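Local coordinates for protein RNA polymerase II subunit A C-terminal domain phosphatase SSU72 (Homo sapiens, PDB 4H3K) that removes phosphate from serine and threonine in the C-terminal domain of RNA polymerase II and takes part in RNA processing, transcription termination and pre-mRNA polyadenylation, at residues V159-N164 against F173-L178; T60-P65 against P113-F118. The protein carries 1 engineered substitution. One frame throughout, in Å; residues are numbered along the deposited sequence.

Contact 1. Residues V159-N164 against F173-L178; sequences VDIQDN and FLICEL
Val159 spreads its two methyls over a pair of consecutive helix residues, Leu174 and Ile175. CG1 of Val159 meets CD2 of Leu174 at 4.1 Å, while CG2 of Val159 lies against CG1 of Ile175, a looser 4.4 Å away. With CG1 anti to the backbone N (chi1 -158°), the valine fork straddles both neighbours rather than facing one of them. Two residues on, Ile161 makes the tighter contact: its CD1 methyl comes to 3.7 Å from CD1 of Ile175. Ile175 leaves the helix at an angle to the loop, and its extended chain (chi2 159°) brings CD1 round to Ile161. The two isoleucines approach obliquely, methyl against methyl.

Val159 and Ile161 face the helix because the chain here is extended and alternates: Asp160, between them, turns to the exposed side, where OD1 accepts a hydrogen bond from Asn158. Nothing polar crosses between 159-164 and 173-178; what joins the two segments is hydrocarbon packing, snug at the isoleucine methyls and looser at Val159, with 149 Å² of buried surface in all. The polar work is done by the backbone and the loop end. The Ile161 carbonyl takes a hydrogen bond from Arg38, and Asn164 N-caps the helix through OD1 to the Glu167 amide.

In the fold, the loop leaving strand 153-159 leads at Asn164 into helix 165-184, which packs back against that loop and the end of the strand. Ile175 also touches Leu46 of helix 38-48, whereas Leu174 reaches Phe199 of helix 188-203 and Phe207 of the edge strand 207-213.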
# COMPACT_ATOMS: atom_id res chain seq x y z
N VAL B 159 14.23 2.01 -12.48
CA VAL B 159 15.43 2.49 -13.21
C VAL B 159 15.63 1.57 -14.40
O VAL B 159 15.74 0.38 -14.21
CB VAL B 159 16.78 2.27 -12.49
CG1 VAL B 159 17.85 3.28 -13.04
CG2 VAL B 159 16.68 2.22 -11.02
N ASP B 160 15.73 2.11 -15.61
CA ASP B 160 16.04 1.29 -16.77
C ASP B 160 17.47 0.76 -16.71
O ASP B 160 18.44 1.52 -16.81
CB ASP B 160 15.78 2.01 -18.09
CG ASP B 160 14.31 1.96 -18.52
OD1 ASP B 160 13.46 1.35 -17.83
OD2 ASP B 160 14.00 2.56 -19.56
N ILE B 161 17.61 -0.55 -16.56
CA ILE B 161 18.92 -1.18 -16.58
C ILE B 161 18.98 -2.21 -17.71
O ILE B 161 18.14 -3.11 -17.78
CB ILE B 161 19.24 -1.89 -15.24
CG1 ILE B 161 19.21 -0.89 -14.06
CG2 ILE B 161 20.60 -2.65 -15.34
CD1 ILE B 161 18.93 -1.60 -12.67
N GLN B 162 19.99 -2.10 -18.57
CA GLN B 162 20.16 -3.07 -19.66
C GLN B 162 20.48 -4.46 -19.12
O GLN B 162 21.22 -4.62 -18.14
CB GLN B 162 21.24 -2.60 -20.64
CG GLN B 162 20.81 -1.39 -21.47
CD GLN B 162 21.66 -1.19 -22.72
OE1 GLN B 162 22.90 -1.32 -22.69
NE2 GLN B 162 21.00 -0.85 -23.84
N ASP B 163 19.93 -5.46 -19.79
CA ASP B 163 20.10 -6.82 -19.33
C ASP B 163 21.42 -7.44 -19.83
O ASP B 163 21.42 -8.29 -20.72
CB ASP B 163 18.90 -7.68 -19.72
CG ASP B 163 18.92 -9.04 -19.05
OD1 ASP B 163 19.93 -9.41 -18.39
OD2 ASP B 163 17.93 -9.76 -19.18
N ASN B 164 22.55 -6.99 -19.27
CA ASN B 164 23.84 -7.68 -19.46
C ASN B 164 24.59 -7.57 -18.13
O ASN B 164 24.18 -6.78 -17.27
CB ASN B 164 24.64 -7.08 -20.63
CG ASN B 164 24.97 -5.60 -20.42
OD1 ASN B 164 25.69 -5.24 -19.49
ND2 ASN B 164 24.45 -4.76 -21.30
N PHE B 173 24.70 -1.29 -8.01
CA PHE B 173 25.37 -0.31 -7.14
C PHE B 173 24.60 1.02 -7.05
O PHE B 173 24.55 1.61 -5.98
CB PHE B 173 26.84 -0.09 -7.53
CG PHE B 173 27.75 -1.24 -7.08
CD1 PHE B 173 27.97 -1.48 -5.72
CD2 PHE B 173 28.37 -2.08 -8.02
CE1 PHE B 173 28.79 -2.54 -5.28
CE2 PHE B 173 29.20 -3.15 -7.59
CZ PHE B 173 29.40 -3.38 -6.21
N LEU B 174 23.95 1.44 -8.13
CA LEU B 174 23.09 2.62 -8.10
C LEU B 174 21.87 2.39 -7.19
O LEU B 174 21.50 3.24 -6.40
CB LEU B 174 22.64 2.98 -9.52
CG LEU B 174 21.79 4.23 -9.75
CD1 LEU B 174 22.55 5.51 -9.34
CD2 LEU B 174 21.38 4.31 -11.23
N ILE B 175 21.24 1.23 -7.33
CA ILE B 175 20.16 0.82 -6.46
C ILE B 175 20.60 0.80 -4.99
O ILE B 175 19.88 1.32 -4.12
CB ILE B 175 19.61 -0.57 -6.92
CG1 ILE B 175 18.73 -0.38 -8.15
CG2 ILE B 175 18.77 -1.23 -5.81
CD1 ILE B 175 18.52 -1.67 -9.04
N CYS B 176 21.78 0.24 -4.72
CA CYS B 176 22.33 0.22 -3.36
C CYS B 176 22.53 1.66 -2.85
O CYS B 176 22.17 1.97 -1.71
CB CYS B 176 23.66 -0.56 -3.30
SG CYS B 176 24.31 -0.70 -1.59
N GLU B 177 23.07 2.53 -3.71
CA GLU B 177 23.24 3.95 -3.34
C GLU B 177 21.90 4.61 -3.00
O GLU B 177 21.77 5.28 -1.96
CB GLU B 177 24.00 4.72 -4.43
CG GLU B 177 24.87 5.79 -3.86
CD GLU B 177 25.59 6.60 -4.90
OE1 GLU B 177 25.81 6.06 -6.03
OE2 GLU B 177 25.97 7.76 -4.56
N LEU B 178 20.90 4.38 -3.84
CA LEU B 178 19.57 4.89 -3.58
C LEU B 178 18.99 4.37 -2.26
O LEU B 178 18.50 5.14 -1.45
CB LEU B 178 18.64 4.61 -4.75
CG LEU B 178 17.19 5.06 -4.54
CD1 LEU B 178 17.10 6.59 -4.40
CD2 LEU B 178 16.27 4.56 -5.65

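Contact 2. Residues T60-P65 against P113-F118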
# COMPACT_ATOMS: atom_id res chain seq x y z
N THR B 60 6.68 -13.77 -18.17
CA THR B 60 5.89 -14.98 -18.33
C THR B 60 6.75 -16.24 -18.14
O THR B 60 6.26 -17.30 -17.76
CB THR B 60 5.23 -14.96 -19.74
OG1 THR B 60 4.37 -13.79 -19.81
CG2 THR B 60 4.37 -16.16 -19.94
N HIS B 61 8.04 -16.12 -18.46
CA HIS B 61 8.98 -17.24 -18.41
C HIS B 61 10.38 -16.68 -18.19
O HIS B 61 10.61 -15.47 -18.26
CB HIS B 61 8.94 -18.03 -19.72
CG HIS B 61 9.14 -17.18 -20.93
ND1 HIS B 61 10.38 -16.96 -21.50
CD2 HIS B 61 8.26 -16.45 -21.66
CE1 HIS B 61 10.25 -16.16 -22.54
NE2 HIS B 61 8.98 -15.83 -22.65
N VAL B 62 11.32 -17.59 -17.95
CA VAL B 62 12.71 -17.25 -17.72
C VAL B 62 13.45 -17.34 -19.03
O VAL B 62 13.27 -18.28 -19.80
CB VAL B 62 13.33 -18.22 -16.72
CG1 VAL B 62 14.87 -18.06 -16.62
CG2 VAL B 62 12.67 -18.04 -15.35
N LYS B 63 14.26 -16.32 -19.28
CA LYS B 63 15.05 -16.22 -20.48
C LYS B 63 16.52 -16.13 -20.05
O LYS B 63 16.87 -15.42 -19.09
CB LYS B 63 14.58 -15.00 -21.27
CG LYS B 63 15.18 -14.86 -22.67
CD LYS B 63 15.40 -13.39 -23.06
CE LYS B 63 14.25 -12.80 -23.89
NZ LYS B 63 12.90 -12.78 -23.21
N LEU B 64 17.37 -16.87 -20.73
CA LEU B 64 18.80 -16.74 -20.58
C LEU B 64 19.37 -16.57 -21.98
O LEU B 64 18.80 -17.12 -22.94
CB LEU B 64 19.35 -18.01 -19.94
CG LEU B 64 19.69 -18.12 -18.45
CD1 LEU B 64 19.35 -16.89 -17.63
CD2 LEU B 64 19.14 -19.42 -17.81
N PRO B 65 20.47 -15.81 -22.12
CA PRO B 65 21.09 -15.69 -23.44
C PRO B 65 21.52 -17.06 -23.98
O PRO B 65 21.86 -17.93 -23.20
CB PRO B 65 22.33 -14.82 -23.16
CG PRO B 65 21.96 -13.99 -21.95
CD PRO B 65 21.09 -14.90 -21.12
N PRO B 113 17.02 -21.13 -4.17
CA PRO B 113 17.07 -22.28 -5.10
C PRO B 113 16.47 -22.04 -6.50
O PRO B 113 16.91 -22.68 -7.46
CB PRO B 113 16.31 -23.37 -4.35
CG PRO B 113 15.40 -22.66 -3.43
CD PRO B 113 16.08 -21.37 -3.05
N ARG B 114 15.50 -21.14 -6.64
CA ARG B 114 14.90 -20.87 -7.94
C ARG B 114 14.42 -19.43 -8.12
O ARG B 114 14.18 -18.72 -7.14
CB ARG B 114 13.74 -21.85 -8.24
CG ARG B 114 12.59 -21.77 -7.27
CD ARG B 114 11.37 -22.55 -7.74
NE ARG B 114 10.20 -22.06 -7.02
CZ ARG B 114 9.43 -21.02 -7.39
NH1 ARG B 114 9.65 -20.36 -8.53
NH2 ARG B 114 8.41 -20.67 -6.62
N PRO B 115 14.32 -18.98 -9.39
CA PRO B 115 13.76 -17.65 -9.63
C PRO B 115 12.31 -17.61 -9.14
O PRO B 115 11.65 -18.65 -9.13
CB PRO B 115 13.84 -17.52 -11.15
CG PRO B 115 13.82 -18.91 -11.67
CD PRO B 115 14.66 -19.68 -10.65
N GLU B 116 11.85 -16.45 -8.70
CA GLU B 116 10.51 -16.30 -8.16
C GLU B 116 9.69 -15.28 -8.98
O GLU B 116 10.21 -14.21 -9.32
CB GLU B 116 10.56 -15.87 -6.69
CG GLU B 116 11.27 -16.91 -5.78
CD GLU B 116 11.60 -16.36 -4.41
OE1 GLU B 116 10.90 -16.73 -3.47
OE2 GLU B 116 12.53 -15.55 -4.27
N ARG B 117 8.44 -15.64 -9.28
CA ARG B 117 7.51 -14.76 -9.95
C ARG B 117 6.91 -13.77 -8.95
O ARG B 117 6.31 -14.19 -7.94
CB ARG B 117 6.35 -15.53 -10.57
CG ARG B 117 6.74 -16.48 -11.68
CD ARG B 117 5.53 -17.05 -12.48
NE ARG B 117 4.40 -16.13 -12.76
CZ ARG B 117 4.41 -15.11 -13.63
NH1 ARG B 117 5.51 -14.81 -14.30
NH2 ARG B 117 3.31 -14.40 -13.82
N PHE B 118 7.04 -12.49 -9.26
CA PHE B 118 6.42 -11.43 -8.44
C PHE B 118 4.90 -11.65 -8.23
O PHE B 118 4.37 -11.48 -7.13
CB PHE B 118 6.62 -10.07 -9.11
CG PHE B 118 6.14 -8.92 -8.29
CD1 PHE B 118 6.97 -8.32 -7.34
CD2 PHE B 118 4.85 -8.42 -8.46
CE1 PHE B 118 6.51 -7.25 -6.57
CE2 PHE B 118 4.39 -7.36 -7.72
CZ PHE B 118 5.22 -6.77 -6.75
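Val62 and Pro115 meet at about a right angle, the CG2 methyl of the valine 4.0 Å from the CG corner of the proline ring. Both residues direct their side chains at the facing segment. In Val62, CG1 stands anti to the backbone N (chi1 170°), which leaves CG2 beside that N as the branch that touches. Tyr81 and Met84 of helix 81-98 also touch Pro115, and the pair is buried.

The second meeting, Arg117 with Thr60, is of another kind. Thr60 turns its side chain away and offers backbone instead: its CA lies 4.1 Å from NH1 of Arg117, which approaches obliquely. The arginine gets there through a bend at chi3 (39°) that swings the guanidinium towards Thr60, while its side chain also touches Phe77.

No hydrogen bond or salt bridge joins 60-65 to 113-118. Each is tied elsewhere: Val62 pairs with Tyr75 in a two-stranded antiparallel sheet, and Glu116 binds Gly57 by backbone and Arg54 by a salt bridge. What passes between them is therefore van der Waals contact of modest extent, 113 Å², apolar and buried at Val62 and Pro115, more open where Arg117 meets Thr60.

Overall arrangement
Contact 2 closes before contact 1 opens along the chain, and the two lie on opposite sides of the chain's centre, their centres about 19 Å apart and their nearest atoms about 6 Å apart without touching. Contact 2 belongs with the edge strand 52-57 of the five-stranded sheet and with helix 81-98; contact 1 follows strand 153-159, on the other side of central strands 27-32 and 127-130. Both are linked to the turn between strand 27-32 and helix 38-48: Ser34 bonds the Lys63 amide, and Arg38 the Ile161 carbonyl. That turn lies where the phosphate-binding loop of cysteine-based phosphatases is found, consistent with that role, and each contact has one segment hydrogen-bonded to it.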